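N-acylglucosamine 2-epimerase (Marinomonas mediterranea, PDB 5X32) catalyses the reversible isomerisation of D-mannose to D-fructose and, less efficiently, acts on D-lyxose, leaving D-glucose untouched. Local coordinates at residues Phe11-Ile16 and Glu387-Leu392; Phe34-Lys39 and Asn48-Val53; Ala121-Leu126 and Val135-Thr140; His178-Leu183 and Leu201-Ile206. One frame throughout, in Å; residues are numbered along the deposited sequence.

In the fold
The four contacts use different helices and strands, and their chemistry follows their place in the fold. Contacts 3 and 4 are buried, each joining two nearly antiparallel helices; they touch one another where Ser123 meets Ala182. Contact 3 is led by aromatic rings, contact 4 by aliphatic and sulfur-bearing side chains, with a polar histidine on another side of one helix. Contacts 1 and 2 are only partly buried. Contact 1 joins the two ends of the chain through apolar branches and encloses the other three in sequence. Contact 2, across the chain's centre from contact 4, is the polar one: a loop side chain bonds to the backbone of an outermost strand.

Contact 1: Phe11-Ile16 and Glu387-Leu392; sequences FLEAHI and EVLKTL
Leu12 and Leu389 bury most of the surface where the first helix meets the last. CB of Leu12 lies 4.0 Å from CG of Leu389, and beyond it the Leu12 chain runs on to bring CD1 against two partners. CD1 of Leu12 is 3.7 Å from CG1 of Val388, the methyl that stands anti to the backbone N, and 3.8 Å from CD1 of Leu392; both side chains are crossed at about a right angle. CD1 of Leu389 turns to the next helical turn instead, meeting CD1 of Ile16 tip to tip at 3.9 Å, while Glu13 crosses Leu389 at about a right angle, its aliphatic CG touching the same methyl. The contact is thus wholly apolar. A polar second shell probably helps to fix the C-terminal side: OG1 of Thr391 donates to the carbonyl O of Val388 in the carbonyl plane, and Trp322 NE1 is bonded to that same hydroxyl. The seam ties N- and C-terminal parts of the chain, as expected for a closed ring of helices. Helix 331-347 packs on it through Tyr337, which touches both Leu12 and Val388, and helix 311-328 covers Val388 and Leu392 through Trp322.

Contact 2: Phe34-Lys39 and Asn48-Val53; sequences FFQFFK and NTRHLV
Gln36 reaches from an irregular loop to the edge of a strand, with its CB already directed at residues 48-53. CG stands beside the backbone N, and from there the chain is extended (chi2 178°), crossing the Arg50 side chain at about a right angle so that CD of Gln36 lies 3.6 Å from CG of Arg50. The terminal amide then faces the backbone of His51. OE1 of Gln36 accepts from His51 N at 2.5 Å along a nearly straight bond (169°), with the donor in the carbonyl plane on a lone pair; NE2 adds a weak bond, 3.4 Å long, to His51 O. One side-chain amide therefore addresses both the N-H and the C=O of a single residue. Strand 49-51 is an outermost strand of its antiparallel sheet, and while Arg50 pairs with Leu100 of the next strand, His51 turns its N-H to Gln36. An alanine in place of Gln36 would remove the amide and would probably leave the loop less firmly joined to this strand edge. His51, the last residue of the strand, is also the N-cap of helix 52-69, its ND1 accepting from Val53 N at 2.9 Å in the plane of the ring. Arg50 lays one face of its guanidinium against the carbonyl O of Phe34, which sits 3.0 Å above that plane without a hydrogen bond, and its NH2 comes within 3.3 Å of CD1 of Phe35. The same NH2 forms a salt bridge with Asp29 and a hydrogen bond with Pro47 O. The Phe37 ring turns its edge to Thr49, with CE1 3.2 Å from Thr49 O.

Contact 3: Ala121-Leu126 and Val135-Thr140; sequences AYSNAL and VWIEVT
Tyr122 lays one face of its ring against the side chain of Trp136, whose CB sits above it 3.8 Å from the ring centroid and 22° off the normal, a CH-pi contact. The indole follows with an edge toward the same face: the five-membered ring of Trp136 and the Tyr122 ring form an edge-to-face pair with planes at 51°, and CE3 of Trp136 comes within 3.7 Å of Tyr122 CD1. Both residues hold CG anti to the carbonyl carbon, and their side chains cross at about a right angle. At the rim of the phenol, in its plane, OG1 of Thr140 lies 3.6 Å from Tyr122 CE2. Thr140 OG1 is positioned by its own helix, donating to Trp136 O at 2.9 Å from above the carbonyl plane; the carbonyl also accepts from Thr140 N, so two donors grip it. Ile137 packs lower down, closer to the helix backbone: its CG1 is 3.6 Å from Tyr122 CB, and its CD1 rests 3.8 Å from Ser123 CA. Ser123 OG is hydrogen-bonded to Ile119 O, within its own helix, and Ile137 CD1 meets the serine chiefly through carbon CA. The segments run nearly antiparallel (163°) with axes 9.1 Å apart, the geometry of a helical hairpin in an alpha/alpha barrel. Beyond the pair, Tyr122 OH is hydrogen-bonded to Tyr96 OH, and Trp136 makes a cation-pi contact with Arg86. Helix 72-89 packs against Tyr122 and Trp136, whereas helix 173-190 meets Ser123 and Leu126, and helix 52-69 covers Ala121 and Asn124.

Contact 4: His178-Leu183 and Leu201-Ile206; sequences HMCEAL and LLAKNI. With PO4 (phosphate ion), chain C.
A helical hairpin of the alpha/alpha barrel forms this contact, and one of its helices also carries His178, which holds a bound phosphate ion. The ring of His178 is held at two corners. ND1 of His178 donates to OE1 of Glu181 at 2.9 Å, nearly straight at 170° and on the syn lone pair, while NE2 donates to O3 of the phosphate at 2.9 Å. With both nitrogens acting as donors beside a carboxylate and an anion, the ring may well be cationic. A leucine in place of His178 would lose both bonds and would probably leave Glu181 and the phosphate less well ordered. The ion, probably from the crystallisation liquor, is also hydrogen-bonded to Tyr113. On the hairpin side, CD1 of Leu202 does most of the touching: it lies 3.8 Å from CG of Met179, whose chain bends away at chi2 (62°), and 4.1 Å from CD1 of Leu183. Cys180 stands where the backbones come nearest, its CB 4.2 Å from CB of Leu202. The axes of the segments run 9.4 Å apart. The side chain of Cys180 is about 11 Å from that of His251, a proton donor/acceptor inferred by similarity. Strand 155-160 meets both helices through Tyr156, which touches Met179 and Leu202, while helix 112-127 packs on Met179 and helix 249-265 on His178 and Ala203.

Contact 1: Phe11-Ile16 and Glu387-Leu392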
# COMPACT_ATOMS: atom_id res chain seq x y z
N PHE A 11 -13.03 18.27 1.83
CA PHE A 11 -11.71 18.21 2.45
C PHE A 11 -10.82 17.17 1.79
O PHE A 11 -9.67 17.46 1.42
CB PHE A 11 -11.75 17.91 3.92
CG PHE A 11 -10.40 17.59 4.47
CD1 PHE A 11 -9.47 18.60 4.64
CD2 PHE A 11 -10.04 16.30 4.77
CE1 PHE A 11 -8.21 18.33 5.11
CE2 PHE A 11 -8.78 16.03 5.24
CZ PHE A 11 -7.86 17.04 5.41
N LEU A 12 -11.34 15.94 1.68
CA LEU A 12 -10.57 14.82 1.15
C LEU A 12 -10.07 15.12 -0.26
O LEU A 12 -8.90 14.86 -0.58
CB LEU A 12 -11.41 13.55 1.17
CG LEU A 12 -11.64 13.05 2.61
CD1 LEU A 12 -12.75 12.00 2.67
CD2 LEU A 12 -10.35 12.52 3.24
N GLU A 13 -10.94 15.68 -1.09
CA GLU A 13 -10.57 16.05 -2.46
C GLU A 13 -9.52 17.16 -2.48
O GLU A 13 -8.62 17.15 -3.33
CB GLU A 13 -11.81 16.48 -3.23
CG GLU A 13 -12.53 15.30 -3.84
CD GLU A 13 -13.89 15.67 -4.38
OE1 GLU A 13 -14.24 16.88 -4.33
OE2 GLU A 13 -14.60 14.76 -4.89
N ALA A 14 -9.65 18.10 -1.55
CA ALA A 14 -8.72 19.22 -1.43
C ALA A 14 -7.32 18.73 -1.08
O ALA A 14 -6.31 19.15 -1.68
CB ALA A 14 -9.21 20.19 -0.41
N HIS A 15 -7.27 17.84 -0.09
CA HIS A 15 -6.02 17.26 0.39
C HIS A 15 -5.34 16.42 -0.68
O HIS A 15 -4.11 16.49 -0.85
CB HIS A 15 -6.27 16.42 1.62
CG HIS A 15 -5.08 15.62 2.04
ND1 HIS A 15 -4.00 16.17 2.68
CD2 HIS A 15 -4.78 14.31 1.85
CE1 HIS A 15 -3.09 15.23 2.90
NE2 HIS A 15 -3.54 14.10 2.39
N ILE A 16 -6.13 15.61 -1.37
CA ILE A 16 -5.59 14.84 -2.47
C ILE A 16 -5.03 15.80 -3.51
O ILE A 16 -3.92 15.62 -3.99
CB ILE A 16 -6.62 13.91 -3.12
CG1 ILE A 16 -7.04 12.82 -2.14
CG2 ILE A 16 -6.02 13.27 -4.35
CD1 ILE A 16 -8.20 11.96 -2.63
N GLU A 387 -10.55 5.75 -0.78
CA GLU A 387 -11.49 4.75 -0.33
C GLU A 387 -12.48 5.31 0.67
O GLU A 387 -13.64 4.91 0.65
CB GLU A 387 -10.78 3.53 0.26
CG GLU A 387 -11.75 2.37 0.30
CD GLU A 387 -11.37 1.30 -0.69
OE1 GLU A 387 -10.35 1.48 -1.40
OE2 GLU A 387 -12.16 0.35 -0.85
N VAL A 388 -12.07 6.28 1.50
CA VAL A 388 -13.09 6.92 2.32
C VAL A 388 -14.09 7.62 1.38
O VAL A 388 -15.30 7.56 1.60
CB VAL A 388 -12.50 7.92 3.29
CG1 VAL A 388 -13.62 8.65 4.03
CG2 VAL A 388 -11.59 7.21 4.27
N LEU A 389 -13.56 8.23 0.31
CA LEU A 389 -14.36 8.97 -0.66
C LEU A 389 -15.42 8.10 -1.34
O LEU A 389 -16.50 8.59 -1.67
CB LEU A 389 -13.46 9.60 -1.73
CG LEU A 389 -13.06 11.07 -1.57
CD1 LEU A 389 -12.07 11.47 -2.65
CD2 LEU A 389 -14.30 11.95 -1.59
N LYS A 390 -15.10 6.84 -1.61
CA LYS A 390 -16.10 5.97 -2.23
C LYS A 390 -17.35 5.86 -1.33
O LYS A 390 -18.48 5.86 -1.81
CB LYS A 390 -15.52 4.57 -2.50
CG LYS A 390 -14.45 4.54 -3.58
CD LYS A 390 -13.90 3.14 -3.82
CE LYS A 390 -15.02 2.11 -3.99
NZ LYS A 390 -14.48 0.74 -4.26
N THR A 391 -17.14 5.83 -0.01
CA THR A 391 -18.24 5.70 0.93
C THR A 391 -19.08 6.98 1.04
O THR A 391 -20.14 6.97 1.67
CB THR A 391 -17.73 5.37 2.34
OG1 THR A 391 -17.08 6.52 2.89
CG2 THR A 391 -16.76 4.20 2.30
N LEU A 392 -18.59 8.09 0.50
CA LEU A 392 -19.36 9.34 0.48
C LEU A 392 -20.04 9.55 -0.87
O LEU A 392 -20.38 8.58 -1.57
CB LEU A 392 -18.46 10.54 0.81
CG LEU A 392 -17.50 10.31 1.98
CD1 LEU A 392 -16.50 11.44 2.15
CD2 LEU A 392 -18.29 10.10 3.24

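Contact 2: Phe34-Lys39 and Asn48-Val53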
# COMPACT_ATOMS: atom_id res chain seq x y z
N PHE A 34 9.40 8.23 -13.94
CA PHE A 34 9.28 9.26 -12.92
C PHE A 34 10.54 9.37 -12.10
O PHE A 34 11.24 8.39 -11.86
CB PHE A 34 8.08 8.97 -11.99
CG PHE A 34 6.78 8.76 -12.72
CD1 PHE A 34 6.31 7.49 -12.97
CD2 PHE A 34 6.05 9.84 -13.18
CE1 PHE A 34 5.12 7.29 -13.65
CE2 PHE A 34 4.86 9.65 -13.86
CZ PHE A 34 4.40 8.37 -14.10
N PHE A 35 10.83 10.59 -11.66
CA PHE A 35 11.80 10.79 -10.59
C PHE A 35 11.17 10.26 -9.29
O PHE A 35 9.94 10.29 -9.12
CB PHE A 35 12.20 12.26 -10.46
CG PHE A 35 12.80 12.85 -11.73
CD1 PHE A 35 14.07 12.47 -12.15
CD2 PHE A 35 12.09 13.75 -12.50
CE1 PHE A 35 14.63 13.01 -13.31
CE2 PHE A 35 12.63 14.28 -13.65
CZ PHE A 35 13.90 13.91 -14.07
N GLN A 36 11.99 9.72 -8.41
CA GLN A 36 11.46 8.96 -7.30
C GLN A 36 12.05 9.35 -5.93
O GLN A 36 11.80 8.69 -4.91
CB GLN A 36 11.65 7.46 -7.57
CG GLN A 36 10.86 6.96 -8.78
CD GLN A 36 11.07 5.48 -9.09
OE1 GLN A 36 11.84 4.79 -8.42
NE2 GLN A 36 10.33 4.98 -10.06
N PHE A 37 12.77 10.46 -5.90
CA PHE A 37 13.43 10.88 -4.67
C PHE A 37 13.24 12.37 -4.46
O PHE A 37 13.90 13.20 -5.08
CB PHE A 37 14.92 10.53 -4.71
CG PHE A 37 15.22 9.06 -4.57
CD1 PHE A 37 15.14 8.21 -5.67
CD2 PHE A 37 15.65 8.54 -3.35
CE1 PHE A 37 15.45 6.86 -5.54
CE2 PHE A 37 15.96 7.19 -3.21
CZ PHE A 37 15.87 6.36 -4.31
N PHE A 38 12.37 12.72 -3.52
CA PHE A 38 11.97 14.10 -3.36
C PHE A 38 12.30 14.62 -1.97
O PHE A 38 12.08 13.96 -0.95
CB PHE A 38 10.48 14.24 -3.63
CG PHE A 38 10.07 13.74 -4.98
CD1 PHE A 38 10.14 14.56 -6.09
CD2 PHE A 38 9.65 12.43 -5.14
CE1 PHE A 38 9.78 14.09 -7.33
CE2 PHE A 38 9.27 11.96 -6.39
CZ PHE A 38 9.34 12.80 -7.48
N LYS A 39 12.80 15.85 -1.97
CA LYS A 39 13.07 16.59 -0.76
C LYS A 39 11.75 17.16 -0.25
O LYS A 39 10.77 17.18 -0.98
CB LYS A 39 14.08 17.69 -1.08
CG LYS A 39 15.28 17.74 -0.17
CD LYS A 39 16.25 16.62 -0.42
CE LYS A 39 17.11 16.43 0.81
NZ LYS A 39 18.28 15.57 0.56
N ASN A 48 18.37 9.57 -10.81
CA ASN A 48 18.72 8.38 -11.54
C ASN A 48 18.16 7.10 -10.97
O ASN A 48 17.53 6.33 -11.69
CB ASN A 48 20.25 8.27 -11.61
CG ASN A 48 20.88 9.43 -12.34
OD1 ASN A 48 20.38 9.88 -13.38
ND2 ASN A 48 21.99 9.92 -11.81
N THR A 49 18.31 6.89 -9.67
CA THR A 49 17.89 5.64 -9.09
C THR A 49 16.38 5.49 -9.13
O THR A 49 15.63 6.37 -8.72
CB THR A 49 18.39 5.53 -7.66
OG1 THR A 49 19.81 5.64 -7.68
CG2 THR A 49 18.00 4.19 -7.04
N ARG A 50 15.94 4.36 -9.65
CA ARG A 50 14.53 4.07 -9.72
C ARG A 50 14.18 2.68 -9.26
O ARG A 50 14.92 1.70 -9.47
CB ARG A 50 13.99 4.34 -11.11
CG ARG A 50 13.86 5.82 -11.31
CD ARG A 50 13.86 6.25 -12.73
NE ARG A 50 14.45 7.59 -12.83
CZ ARG A 50 14.03 8.50 -13.70
NH1 ARG A 50 13.02 8.22 -14.51
NH2 ARG A 50 14.62 9.68 -13.73
N HIS A 51 13.02 2.61 -8.62
CA HIS A 51 12.56 1.40 -7.98
C HIS A 51 11.20 1.02 -8.53
O HIS A 51 10.33 1.88 -8.73
CB HIS A 51 12.47 1.60 -6.47
CG HIS A 51 12.33 0.32 -5.70
ND1 HIS A 51 11.21 -0.47 -5.78
CD2 HIS A 51 13.16 -0.28 -4.82
CE1 HIS A 51 11.37 -1.53 -5.01
NE2 HIS A 51 12.54 -1.44 -4.41
N LEU A 52 11.01 -0.27 -8.74
CA LEU A 52 9.78 -0.77 -9.31
C LEU A 52 8.56 -0.30 -8.50
O LEU A 52 7.54 0.08 -9.09
CB LEU A 52 9.81 -2.30 -9.35
CG LEU A 52 8.61 -3.00 -9.97
CD1 LEU A 52 8.50 -2.60 -11.46
CD2 LEU A 52 8.74 -4.48 -9.75
N VAL A 53 8.69 -0.26 -7.17
CA VAL A 53 7.56 0.12 -6.31
C VAL A 53 7.13 1.58 -6.55
O VAL A 53 5.94 1.86 -6.61
CB VAL A 53 7.88 -0.14 -4.80
CG1 VAL A 53 6.75 0.35 -3.88
CG2 VAL A 53 8.10 -1.62 -4.56

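Contact 3: Ala121-Leu126 and Val135-Thr140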
# COMPACT_ATOMS: atom_id res chain seq x y z
N ALA A 121 -0.82 -1.66 -10.89
CA ALA A 121 -0.61 -0.66 -11.93
C ALA A 121 -1.35 -1.04 -13.22
O ALA A 121 -1.99 -0.19 -13.84
CB ALA A 121 0.88 -0.47 -12.21
N TYR A 122 -1.29 -2.31 -13.62
CA TYR A 122 -2.02 -2.72 -14.84
C TYR A 122 -3.52 -2.57 -14.68
O TYR A 122 -4.18 -2.14 -15.63
CB TYR A 122 -1.66 -4.15 -15.27
CG TYR A 122 -0.27 -4.25 -15.86
CD1 TYR A 122 0.34 -3.13 -16.39
CD2 TYR A 122 0.45 -5.44 -15.83
CE1 TYR A 122 1.62 -3.19 -16.91
CE2 TYR A 122 1.73 -5.51 -16.35
CZ TYR A 122 2.31 -4.38 -16.89
OH TYR A 122 3.59 -4.41 -17.41
N SER A 123 -4.06 -2.89 -13.49
CA SER A 123 -5.49 -2.65 -13.23
C SER A 123 -5.80 -1.20 -13.53
O SER A 123 -6.69 -0.90 -14.32
CB SER A 123 -5.87 -2.95 -11.78
OG SER A 123 -5.64 -4.30 -11.43
N ASN A 124 -5.02 -0.30 -12.96
CA ASN A 124 -5.31 1.11 -13.15
C ASN A 124 -5.21 1.53 -14.63
O ASN A 124 -6.04 2.33 -15.13
CB ASN A 124 -4.41 1.95 -12.26
CG ASN A 124 -4.95 2.02 -10.85
OD1 ASN A 124 -5.75 2.90 -10.53
ND2 ASN A 124 -4.56 1.06 -10.00
N ALA A 125 -4.21 0.98 -15.32
CA ALA A 125 -4.09 1.19 -16.76
C ALA A 125 -5.39 0.81 -17.45
O ALA A 125 -5.93 1.57 -18.25
CB ALA A 125 -2.92 0.39 -17.33
N LEU A 126 -5.87 -0.39 -17.15
CA LEU A 126 -7.11 -0.87 -17.73
C LEU A 126 -8.27 0.08 -17.47
O LEU A 126 -8.98 0.45 -18.41
CB LEU A 126 -7.47 -2.25 -17.20
CG LEU A 126 -8.74 -2.84 -17.82
CD1 LEU A 126 -8.50 -3.12 -19.27
CD2 LEU A 126 -9.20 -4.08 -17.10
N VAL A 135 -5.11 -8.15 -20.58
CA VAL A 135 -4.18 -9.21 -20.95
C VAL A 135 -2.92 -9.16 -20.09
O VAL A 135 -2.47 -10.20 -19.59
CB VAL A 135 -3.77 -9.13 -22.45
CG1 VAL A 135 -2.61 -10.09 -22.73
CG2 VAL A 135 -4.96 -9.43 -23.36
N TRP A 136 -2.36 -7.96 -19.89
CA TRP A 136 -1.16 -7.80 -19.07
C TRP A 136 -1.39 -8.35 -17.66
O TRP A 136 -0.56 -9.10 -17.13
CB TRP A 136 -0.78 -6.33 -18.98
CG TRP A 136 -0.43 -5.73 -20.28
CD1 TRP A 136 -0.05 -6.39 -21.40
CD2 TRP A 136 -0.44 -4.33 -20.61
NE1 TRP A 136 0.20 -5.50 -22.41
CE2 TRP A 136 -0.03 -4.23 -21.96
CE3 TRP A 136 -0.74 -3.17 -19.90
CZ2 TRP A 136 0.08 -3.01 -22.61
CZ3 TRP A 136 -0.64 -1.95 -20.56
CH2 TRP A 136 -0.23 -1.88 -21.90
N ILE A 137 -2.54 -8.02 -17.09
CA ILE A 137 -2.89 -8.50 -15.77
C ILE A 137 -2.83 -10.01 -15.81
O ILE A 137 -2.14 -10.69 -15.01
CB ILE A 137 -4.31 -8.06 -15.35
CG1 ILE A 137 -4.39 -6.54 -15.19
CG2 ILE A 137 -4.74 -8.77 -14.09
CD1 ILE A 137 -5.79 -6.03 -15.01
N GLU A 138 -3.48 -10.51 -16.86
CA GLU A 138 -3.65 -11.94 -17.06
C GLU A 138 -2.27 -12.58 -17.21
O GLU A 138 -2.03 -13.66 -16.66
CB GLU A 138 -4.56 -12.20 -18.26
CG GLU A 138 -4.52 -13.57 -18.88
CD GLU A 138 -5.38 -13.64 -20.14
OE1 GLU A 138 -6.41 -12.93 -20.24
OE2 GLU A 138 -4.98 -14.37 -21.08
N VAL A 139 -1.36 -11.89 -17.91
CA VAL A 139 -0.02 -12.45 -18.09
C VAL A 139 0.68 -12.52 -16.75
O VAL A 139 1.23 -13.56 -16.37
CB VAL A 139 0.87 -11.61 -19.04
CG1 VAL A 139 2.30 -12.19 -19.05
CG2 VAL A 139 0.28 -11.52 -20.44
N THR A 140 0.62 -11.42 -16.01
CA THR A 140 1.41 -11.29 -14.79
C THR A 140 0.92 -12.27 -13.74
O THR A 140 1.72 -12.93 -13.05
CB THR A 140 1.36 -9.86 -14.26
OG1 THR A 140 1.73 -8.97 -15.32
CG2 THR A 140 2.33 -9.69 -13.10

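Contact 4: His178-Leu183 and Leu201-Ile206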
# COMPACT_ATOMS: atom_id res chain seq x y z
N HIS A 178 -0.34 -7.25 -0.03
CA HIS A 178 -0.45 -6.37 -1.19
C HIS A 178 -0.95 -7.13 -2.40
O HIS A 178 -1.60 -6.57 -3.30
CB HIS A 178 0.89 -5.70 -1.44
CG HIS A 178 1.12 -4.53 -0.55
ND1 HIS A 178 0.32 -3.41 -0.58
CD2 HIS A 178 2.01 -4.33 0.45
CE1 HIS A 178 0.74 -2.54 0.32
NE2 HIS A 178 1.77 -3.08 0.96
N MET A 179 -0.66 -8.43 -2.43
CA MET A 179 -1.16 -9.27 -3.48
C MET A 179 -2.68 -9.33 -3.44
O MET A 179 -3.33 -9.15 -4.47
CB MET A 179 -0.56 -10.66 -3.37
CG MET A 179 -0.78 -11.49 -4.60
SD MET A 179 -0.01 -10.75 -6.05
CE MET A 179 -1.16 -11.37 -7.28
N CYS A 180 -3.23 -9.52 -2.23
CA CYS A 180 -4.66 -9.54 -2.02
C CYS A 180 -5.30 -8.26 -2.49
O CYS A 180 -6.29 -8.28 -3.25
CB CYS A 180 -4.96 -9.74 -0.52
SG CYS A 180 -6.67 -9.36 -0.04
N GLU A 181 -4.69 -7.15 -2.10
CA GLU A 181 -5.17 -5.84 -2.52
C GLU A 181 -5.18 -5.67 -4.04
O GLU A 181 -6.18 -5.21 -4.64
CB GLU A 181 -4.27 -4.79 -1.93
CG GLU A 181 -4.45 -3.43 -2.54
CD GLU A 181 -3.24 -2.53 -2.32
OE1 GLU A 181 -2.12 -3.07 -2.09
OE2 GLU A 181 -3.41 -1.29 -2.40
N ALA A 182 -4.08 -6.10 -4.66
CA ALA A 182 -3.89 -5.93 -6.08
C ALA A 182 -4.95 -6.71 -6.82
O ALA A 182 -5.56 -6.20 -7.77
CB ALA A 182 -2.49 -6.39 -6.50
N LEU A 183 -5.19 -7.92 -6.35
CA LEU A 183 -6.17 -8.80 -6.99
C LEU A 183 -7.60 -8.28 -6.83
O LEU A 183 -8.43 -8.51 -7.72
CB LEU A 183 -6.05 -10.21 -6.45
CG LEU A 183 -4.74 -10.86 -6.89
CD1 LEU A 183 -4.56 -12.17 -6.18
CD2 LEU A 183 -4.73 -11.07 -8.39
N LEU A 201 -8.93 -16.02 -0.78
CA LEU A 201 -8.13 -17.13 -0.25
C LEU A 201 -6.91 -16.61 0.53
O LEU A 201 -6.57 -17.14 1.60
CB LEU A 201 -7.67 -18.04 -1.39
CG LEU A 201 -6.81 -19.25 -1.01
CD1 LEU A 201 -7.41 -20.05 0.12
CD2 LEU A 201 -6.52 -20.14 -2.22
N LEU A 202 -6.25 -15.59 -0.02
CA LEU A 202 -5.11 -14.96 0.63
C LEU A 202 -5.56 -14.33 1.95
O LEU A 202 -4.90 -14.49 2.99
CB LEU A 202 -4.49 -13.92 -0.29
CG LEU A 202 -3.85 -14.50 -1.55
CD1 LEU A 202 -3.37 -13.42 -2.51
CD2 LEU A 202 -2.71 -15.41 -1.15
N ALA A 203 -6.68 -13.62 1.88
CA ALA A 203 -7.27 -13.00 3.06
C ALA A 203 -7.47 -14.05 4.14
O ALA A 203 -7.02 -13.85 5.26
CB ALA A 203 -8.59 -12.32 2.73
N LYS A 204 -8.11 -15.16 3.79
CA LYS A 204 -8.38 -16.23 4.76
C LYS A 204 -7.08 -16.78 5.34
O LYS A 204 -6.97 -16.99 6.56
CB LYS A 204 -9.18 -17.38 4.13
CG LYS A 204 -9.41 -18.54 5.11
CD LYS A 204 -10.75 -19.22 4.93
CE LYS A 204 -11.83 -18.50 5.72
NZ LYS A 204 -13.22 -18.81 5.30
N ASN A 205 -6.13 -17.08 4.45
CA ASN A 205 -4.89 -17.71 4.86
C ASN A 205 -3.98 -16.88 5.75
O ASN A 205 -3.28 -17.43 6.62
CB ASN A 205 -4.13 -18.16 3.63
CG ASN A 205 -4.63 -19.47 3.14
OD1 ASN A 205 -4.91 -20.35 3.96
ND2 ASN A 205 -4.79 -19.63 1.83
N ILE A 206 -4.02 -15.57 5.57
CA ILE A 206 -3.17 -14.70 6.35
C ILE A 206 -3.91 -14.31 7.63
O ILE A 206 -3.39 -14.47 8.74
CB ILE A 206 -2.75 -13.44 5.55
CG1 ILE A 206 -1.88 -13.84 4.37
CG2 ILE A 206 -2.01 -12.47 6.44
CD1 ILE A 206 -0.55 -14.40 4.79
P PO4 C . 3.85 -1.98 3.21
O1 PO4 C . 4.18 -3.46 3.29
O2 PO4 C . 4.62 -1.25 4.30
O3 PO4 C . 2.37 -1.69 3.40
O4 PO4 C . 4.26 -1.54 1.83